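Local coordinates for monovalent Na+/H+ antiporter subunit A (Dietzia sp. DQ12-45-1b, PDB 7D3U), which probably takes part in exchanging sodium ions for protons across the bacterial cell membrane, as a subunit of the multi-chain Mrp antiporter complex, at residues 167-172 against 203-208; 122-127 against 181-186. All coordinates share one frame; numbering follows the deposited sequence.

Contacts 1 and 2 both belong to the transmembrane antiporter region of the chain and are buried, their centres about 13 Å apart. Contact 1 joins helix 166-178 to helix 196-213 at a level probably within the membrane, through aliphatic side-chain groups, with no hydrogen bond across it and with a detergent chain beside it. Contact 2 lies where loops lead into helices 124-142 and 183-186; there carboxylates, a hydroxyl and backbone groups make polar links, and an aliphatic patch follows. Its edge, at Ser184, is partly exposed. The two meet directly: Leu167 CD2 packs on Leu127 CD2 at 3.6 Å, and Ala171 packs on Val124, so helix 166-178 adjoins helix 124-142.

Contact 1 of 2, residues 167-172 against 203-208; sequences LLTAAA and AVLIAM. With LMT (dodecyl-beta-D-maltoside), chain C.
Leu205 holds CG anti to its carbonyl carbon (chi1 -73°) with an extended chi2, and this carries CD1 across to helix 166-178. Thr169 sets OG1 beside its backbone N (chi1 -57°), which leaves the methyl CG2 anti to that nitrogen. The two side chains cross at about a right angle, and Leu205 CD1 meets Thr169 CG2 at 3.6 Å; Leu205 CD1 also lies 3.9 Å from Ala170 N. The small Ala170 lets the backbones come close, its CB standing 4.1 Å from Leu205 CB and 4.0 Å from Ile206 CG1. The contact is a roughly antiparallel pairing of two predicted transmembrane helices of the Mrp antiporter family domain, with segment axes 8.6 Å apart and crossing at -147°. No hydrogen bond spans it. Leu167, with CG anti to the backbone N, extends the apolar seam by bringing CD1 to Ile206 CG1 at 4.3 Å. A dodecyl maltoside alkyl chain passes the Thr169 side, where its C7 lies 3.7 Å from Thr169 CG2, so this methyl is shared between Leu205 and the detergent. Thr169 also packs on Val412 of the neighbouring subunit D, while Leu249 of helix 243-252 touches both Leu167 and Ile206.

Contact 2 of 2, residues 122-127 against 181-186; sequences DDVVVL and TVLSEI
Asp122 swings its carboxylate over the start of helix 183-186, CG anti to the backbone N (chi1 -156°), and OD1 receives Ser184 OG through its syn lone pair. A weak bond from Ser184 N (3.1 Å to OD1) adds a second grip. The backbone joins in: Leu183 N donates almost straight (166°) to Asp122 O, in the carbonyl plane. Asp123 is the N-cap of helix 124-142, its OD1 accepting from Val125 N at 3.1 Å, with the donor well above the carboxylate plane. Asp123 lies alongside Thr181, pointing the same way, with OD1 3.4 Å from Thr181 CB. An alanine in place of Asp123 would lose the capping carboxylate and would probably leave the first turn of helix 124-142 less firmly held. Beyond the polar links, Leu183 spreads two methyls over the same helix: CD1 packs 4.1 Å from Val124 CB, and CD2 meets Leu127 CD1 where the two leucines cross at about a right angle. Strand 63-68 flanks the polar side, Arg66 making a salt bridge to Asp122 OD2, which probably stabilises the charged carboxylate; helix 166-178 lies against Thr181 through Val175, and helix 243-252 reaches Leu127 through Leu249.

Contact 1 of 2, residues 167-172 against 203-208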
loop_
_atom_site.group_PDB
_atom_site.type_symbol
_atom_site.label_atom_id
_atom_site.label_comp_id
_atom_site.label_asym_id
_atom_site.label_seq_id
_atom_site.Cartn_x
_atom_site.Cartn_y
_atom_site.Cartn_z
ATOM N N LEU B 167 17.971 -17.930 -21.042
ATOM C CA LEU B 167 17.678 -17.753 -22.457
ATOM C C LEU B 167 16.959 -16.438 -22.710
ATOM O O LEU B 167 17.161 -15.816 -23.757
ATOM C CB LEU B 167 16.845 -18.925 -22.971
ATOM C CG LEU B 167 16.539 -18.914 -24.465
ATOM C CD1 LEU B 167 17.828 -18.961 -25.257
ATOM C CD2 LEU B 167 15.643 -20.076 -24.829
ATOM N N LEU B 168 16.126 -15.991 -21.766
ATOM C CA LEU B 168 15.520 -14.669 -21.889
ATOM C C LEU B 168 16.586 -13.584 -21.903
ATOM O O LEU B 168 16.507 -12.636 -22.693
ATOM C CB LEU B 168 14.535 -14.431 -20.744
ATOM C CG LEU B 168 13.344 -13.494 -20.963
ATOM C CD1 LEU B 168 12.399 -13.601 -19.790
ATOM C CD2 LEU B 168 13.768 -12.050 -21.147
ATOM N N THR B 169 17.586 -13.698 -21.029
ATOM C CA THR B 169 18.644 -12.697 -20.993
ATOM C C THR B 169 19.461 -12.719 -22.276
ATOM O O THR B 169 19.813 -11.663 -22.813
ATOM C CB THR B 169 19.543 -12.924 -19.780
ATOM O OG1 THR B 169 18.750 -12.884 -18.588
ATOM C CG2 THR B 169 20.603 -11.842 -19.698
ATOM N N ALA B 170 19.759 -13.913 -22.794
ATOM C CA ALA B 170 20.476 -14.003 -24.061
ATOM C C ALA B 170 19.663 -13.399 -25.198
ATOM O O ALA B 170 20.206 -12.690 -26.053
ATOM C CB ALA B 170 20.828 -15.456 -24.366
ATOM N N ALA B 171 18.355 -13.661 -25.219
ATOM C CA ALA B 171 17.496 -13.099 -26.254
ATOM C C ALA B 171 17.461 -11.581 -26.176
ATOM O O ALA B 171 17.576 -10.898 -27.197
ATOM C CB ALA B 171 16.086 -13.670 -26.131
ATOM N N ALA B 172 17.305 -11.034 -24.971
ATOM C CA ALA B 172 17.261 -9.585 -24.823
ATOM C C ALA B 172 18.594 -8.950 -25.197
ATOM O O ALA B 172 18.625 -7.876 -25.807
ATOM C CB ALA B 172 16.869 -9.217 -23.396
ATOM N N ALA B 203 27.370 -17.188 -25.121
ATOM C CA ALA B 203 27.631 -18.621 -25.092
ATOM C C ALA B 203 27.413 -19.189 -23.701
ATOM O O ALA B 203 26.816 -20.258 -23.549
ATOM C CB ALA B 203 29.053 -18.904 -25.568
ATOM N N VAL B 204 27.882 -18.483 -22.670
ATOM C CA VAL B 204 27.679 -18.961 -21.307
ATOM C C VAL B 204 26.194 -18.982 -20.964
ATOM O O VAL B 204 25.687 -19.959 -20.397
ATOM C CB VAL B 204 28.480 -18.102 -20.313
ATOM C CG1 VAL B 204 27.941 -18.276 -18.909
ATOM C CG2 VAL B 204 29.946 -18.477 -20.365
ATOM N N LEU B 205 25.470 -17.920 -21.323
ATOM C CA LEU B 205 24.045 -17.859 -21.014
ATOM C C LEU B 205 23.276 -18.967 -21.719
ATOM O O LEU B 205 22.407 -19.606 -21.119
ATOM C CB LEU B 205 23.481 -16.493 -21.400
ATOM C CG LEU B 205 23.874 -15.325 -20.502
ATOM C CD1 LEU B 205 23.169 -14.067 -20.954
ATOM C CD2 LEU B 205 23.549 -15.631 -19.055
ATOM N N ILE B 206 23.597 -19.233 -22.983
ATOM C CA ILE B 206 22.850 -20.245 -23.719
ATOM C C ILE B 206 23.243 -21.651 -23.281
ATOM O O ILE B 206 22.392 -22.546 -23.225
ATOM C CB ILE B 206 23.038 -20.034 -25.228
ATOM C CG1 ILE B 206 22.063 -18.968 -25.715
ATOM C CG2 ILE B 206 22.830 -21.324 -25.994
ATOM C CD1 ILE B 206 22.417 -18.402 -27.047
ATOM N N ALA B 207 24.515 -21.872 -22.941
ATOM C CA ALA B 207 24.907 -23.159 -22.384
ATOM C C ALA B 207 24.181 -23.425 -21.073
ATOM O O ALA B 207 23.725 -24.545 -20.825
ATOM C CB ALA B 207 26.420 -23.209 -22.184
ATOM N N MET B 208 24.045 -22.400 -20.228
ATOM C CA MET B 208 23.271 -22.577 -19.003
ATOM C C MET B 208 21.789 -22.764 -19.299
ATOM O O MET B 208 21.094 -23.462 -18.553
ATOM C CB MET B 208 23.483 -21.388 -18.069
ATOM C CG MET B 208 24.893 -21.280 -17.523
ATOM S SD MET B 208 25.547 -22.871 -16.989
ATOM C CE MET B 208 27.175 -22.390 -16.420
HETATM C C1B LMT C . 26.812 -4.569 -23.235
HETATM C C2B LMT C . 26.780 -3.040 -23.087
HETATM C C3B LMT C . 25.328 -2.532 -23.124
HETATM C C4B LMT C . 24.555 -3.199 -24.284
HETATM C C5B LMT C . 24.620 -4.723 -24.081
HETATM C C6B LMT C . 24.951 -5.409 -25.400
HETATM O O1B LMT C . 27.671 -5.078 -22.272
HETATM O O2B LMT C . 27.360 -2.748 -21.883
HETATM O O3B LMT C . 25.273 -1.164 -23.178
HETATM O "O4'" LMT C . 23.243 -2.795 -24.289
HETATM O O5B LMT C . 25.533 -5.103 -23.081
HETATM O O6B LMT C . 25.430 -4.495 -26.302
HETATM C "C1'" LMT C . 28.945 -7.589 -19.736
HETATM C "C2'" LMT C . 29.900 -7.608 -20.955
HETATM C "C3'" LMT C . 29.559 -6.484 -21.970
HETATM C "C4'" LMT C . 28.071 -6.424 -22.380
HETATM C "C5'" LMT C . 27.211 -7.223 -21.366
HETATM C "C6'" LMT C . 26.868 -8.655 -21.735
HETATM O "O1'" LMT C . 28.775 -8.844 -19.223
HETATM O "O2'" LMT C . 31.177 -7.407 -20.496
HETATM O "O3'" LMT C . 30.327 -6.618 -23.091
HETATM O "O5'" LMT C . 27.646 -7.069 -20.028
HETATM O "O6'" LMT C . 25.674 -8.916 -21.131
HETATM C C1 LMT C . 28.027 -8.890 -18.030
HETATM C C2 LMT C . 26.915 -9.853 -18.316
HETATM C C3 LMT C . 25.718 -9.784 -17.427
HETATM C C4 LMT C . 24.504 -9.900 -18.309
HETATM C C5 LMT C . 23.292 -10.201 -17.498
HETATM C C6 LMT C . 23.396 -11.516 -16.801
HETATM C C7 LMT C . 22.047 -11.913 -16.276
HETATM C C8 LMT C . 22.096 -13.327 -15.820
HETATM C C9 LMT C . 20.764 -13.892 -15.457
HETATM C C10 LMT C . 21.006 -15.128 -14.640
HETATM C C11 LMT C . 19.720 -15.794 -14.270
HETATM C C12 LMT C . 19.940 -16.983 -13.399
#

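Contact 2 of 2, residues 122-127 against 181-186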
loop_
_atom_site.group_PDB
_atom_site.type_symbol
_atom_site.label_atom_id
_atom_site.label_comp_id
_atom_site.label_asym_id
_atom_site.label_seq_id
_atom_site.Cartn_x
_atom_site.Cartn_y
_atom_site.Cartn_z
ATOM N N ASP B 122 11.865 -18.941 -35.844
ATOM C CA ASP B 122 12.847 -18.045 -36.433
ATOM C C ASP B 122 12.989 -16.743 -35.663
ATOM O O ASP B 122 13.965 -16.018 -35.876
ATOM C CB ASP B 122 12.481 -17.727 -37.886
ATOM C CG ASP B 122 13.682 -17.322 -38.709
ATOM O OD1 ASP B 122 14.818 -17.627 -38.290
ATOM O OD2 ASP B 122 13.493 -16.700 -39.774
ATOM N N ASP B 123 12.037 -16.428 -34.794
ATOM C CA ASP B 123 12.161 -15.308 -33.878
ATOM C C ASP B 123 12.648 -15.818 -32.531
ATOM O O ASP B 123 12.214 -16.872 -32.060
ATOM C CB ASP B 123 10.822 -14.589 -33.721
ATOM C CG ASP B 123 10.924 -13.359 -32.851
ATOM O OD1 ASP B 123 12.040 -13.055 -32.386
ATOM O OD2 ASP B 123 9.891 -12.693 -32.635
ATOM N N VAL B 124 13.564 -15.072 -31.914
ATOM C CA VAL B 124 14.131 -15.532 -30.653
ATOM C C VAL B 124 13.108 -15.415 -29.527
ATOM O O VAL B 124 13.105 -16.228 -28.590
ATOM C CB VAL B 124 15.428 -14.760 -30.345
ATOM C CG1 VAL B 124 15.132 -13.309 -30.004
ATOM C CG2 VAL B 124 16.201 -15.442 -29.233
ATOM N N VAL B 125 12.202 -14.440 -29.613
ATOM C CA VAL B 125 11.211 -14.265 -28.559
ATOM C C VAL B 125 10.180 -15.384 -28.601
ATOM O O VAL B 125 9.802 -15.932 -27.560
ATOM C CB VAL B 125 10.555 -12.878 -28.669
ATOM C CG1 VAL B 125 9.272 -12.832 -27.861
ATOM C CG2 VAL B 125 11.525 -11.812 -28.193
ATOM N N VAL B 126 9.722 -15.761 -29.797
ATOM C CA VAL B 126 8.803 -16.891 -29.881
ATOM C C VAL B 126 9.522 -18.186 -29.533
ATOM O O VAL B 126 8.904 -19.137 -29.037
ATOM C CB VAL B 126 8.139 -16.959 -31.269
ATOM C CG1 VAL B 126 9.107 -17.476 -32.311
ATOM C CG2 VAL B 126 6.909 -17.835 -31.213
ATOM N N LEU B 127 10.837 -18.242 -29.751
ATOM C CA LEU B 127 11.613 -19.393 -29.304
ATOM C C LEU B 127 11.572 -19.512 -27.787
ATOM O O LEU B 127 11.339 -20.598 -27.244
ATOM C CB LEU B 127 13.052 -19.278 -29.800
ATOM C CG LEU B 127 13.947 -20.494 -29.578
ATOM C CD1 LEU B 127 14.949 -20.627 -30.705
ATOM C CD2 LEU B 127 14.659 -20.376 -28.248
ATOM N N THR B 181 15.037 -8.953 -33.963
ATOM C CA THR B 181 14.646 -10.213 -33.339
ATOM C C THR B 181 14.319 -11.199 -34.456
ATOM O O THR B 181 13.158 -11.431 -34.791
ATOM C CB THR B 181 13.451 -10.011 -32.405
ATOM O OG1 THR B 181 12.350 -9.480 -33.152
ATOM C CG2 THR B 181 13.800 -9.031 -31.301
ATOM N N VAL B 182 15.368 -11.797 -35.023
ATOM C CA VAL B 182 15.259 -12.842 -36.036
ATOM C C VAL B 182 16.433 -13.787 -35.829
ATOM O O VAL B 182 17.593 -13.365 -35.878
ATOM C CB VAL B 182 15.266 -12.291 -37.477
ATOM C CG1 VAL B 182 14.916 -13.394 -38.455
ATOM C CG2 VAL B 182 14.304 -11.129 -37.653
ATOM N N LEU B 183 16.150 -15.070 -35.601
ATOM C CA LEU B 183 17.233 -16.013 -35.343
ATOM C C LEU B 183 18.110 -16.201 -36.574
ATOM O O LEU B 183 19.322 -16.402 -36.453
ATOM C CB LEU B 183 16.667 -17.352 -34.876
ATOM C CG LEU B 183 17.442 -18.048 -33.760
ATOM C CD1 LEU B 183 17.921 -17.037 -32.741
ATOM C CD2 LEU B 183 16.578 -19.102 -33.099
ATOM N N SER B 184 17.519 -16.132 -37.767
ATOM C CA SER B 184 18.306 -16.275 -38.985
ATOM C C SER B 184 19.176 -15.057 -39.257
ATOM O O SER B 184 20.138 -15.159 -40.026
ATOM C CB SER B 184 17.392 -16.537 -40.181
ATOM O OG SER B 184 16.469 -17.575 -39.899
ATOM N N GLU B 185 18.863 -13.911 -38.653
ATOM C CA GLU B 185 19.633 -12.693 -38.854
ATOM C C GLU B 185 20.534 -12.354 -37.676
ATOM O O GLU B 185 21.406 -11.491 -37.813
ATOM C CB GLU B 185 18.694 -11.512 -39.130
ATOM C CG GLU B 185 17.792 -11.715 -40.335
ATOM C CD GLU B 185 16.759 -10.617 -40.487
ATOM O OE1 GLU B 185 16.792 -9.651 -39.695
ATOM O OE2 GLU B 185 15.913 -10.718 -41.400
ATOM N N ILE B 186 20.345 -13.003 -36.532
ATOM C CA ILE B 186 21.210 -12.780 -35.377
ATOM C C ILE B 186 22.443 -13.672 -35.430
ATOM O O ILE B 186 23.543 -13.241 -35.078
ATOM C CB ILE B 186 20.409 -12.998 -34.078
ATOM C CG1 ILE B 186 19.447 -11.836 -33.841
ATOM C CG2 ILE B 186 21.335 -13.152 -32.891
ATOM C CD1 ILE B 186 18.554 -12.028 -32.641
#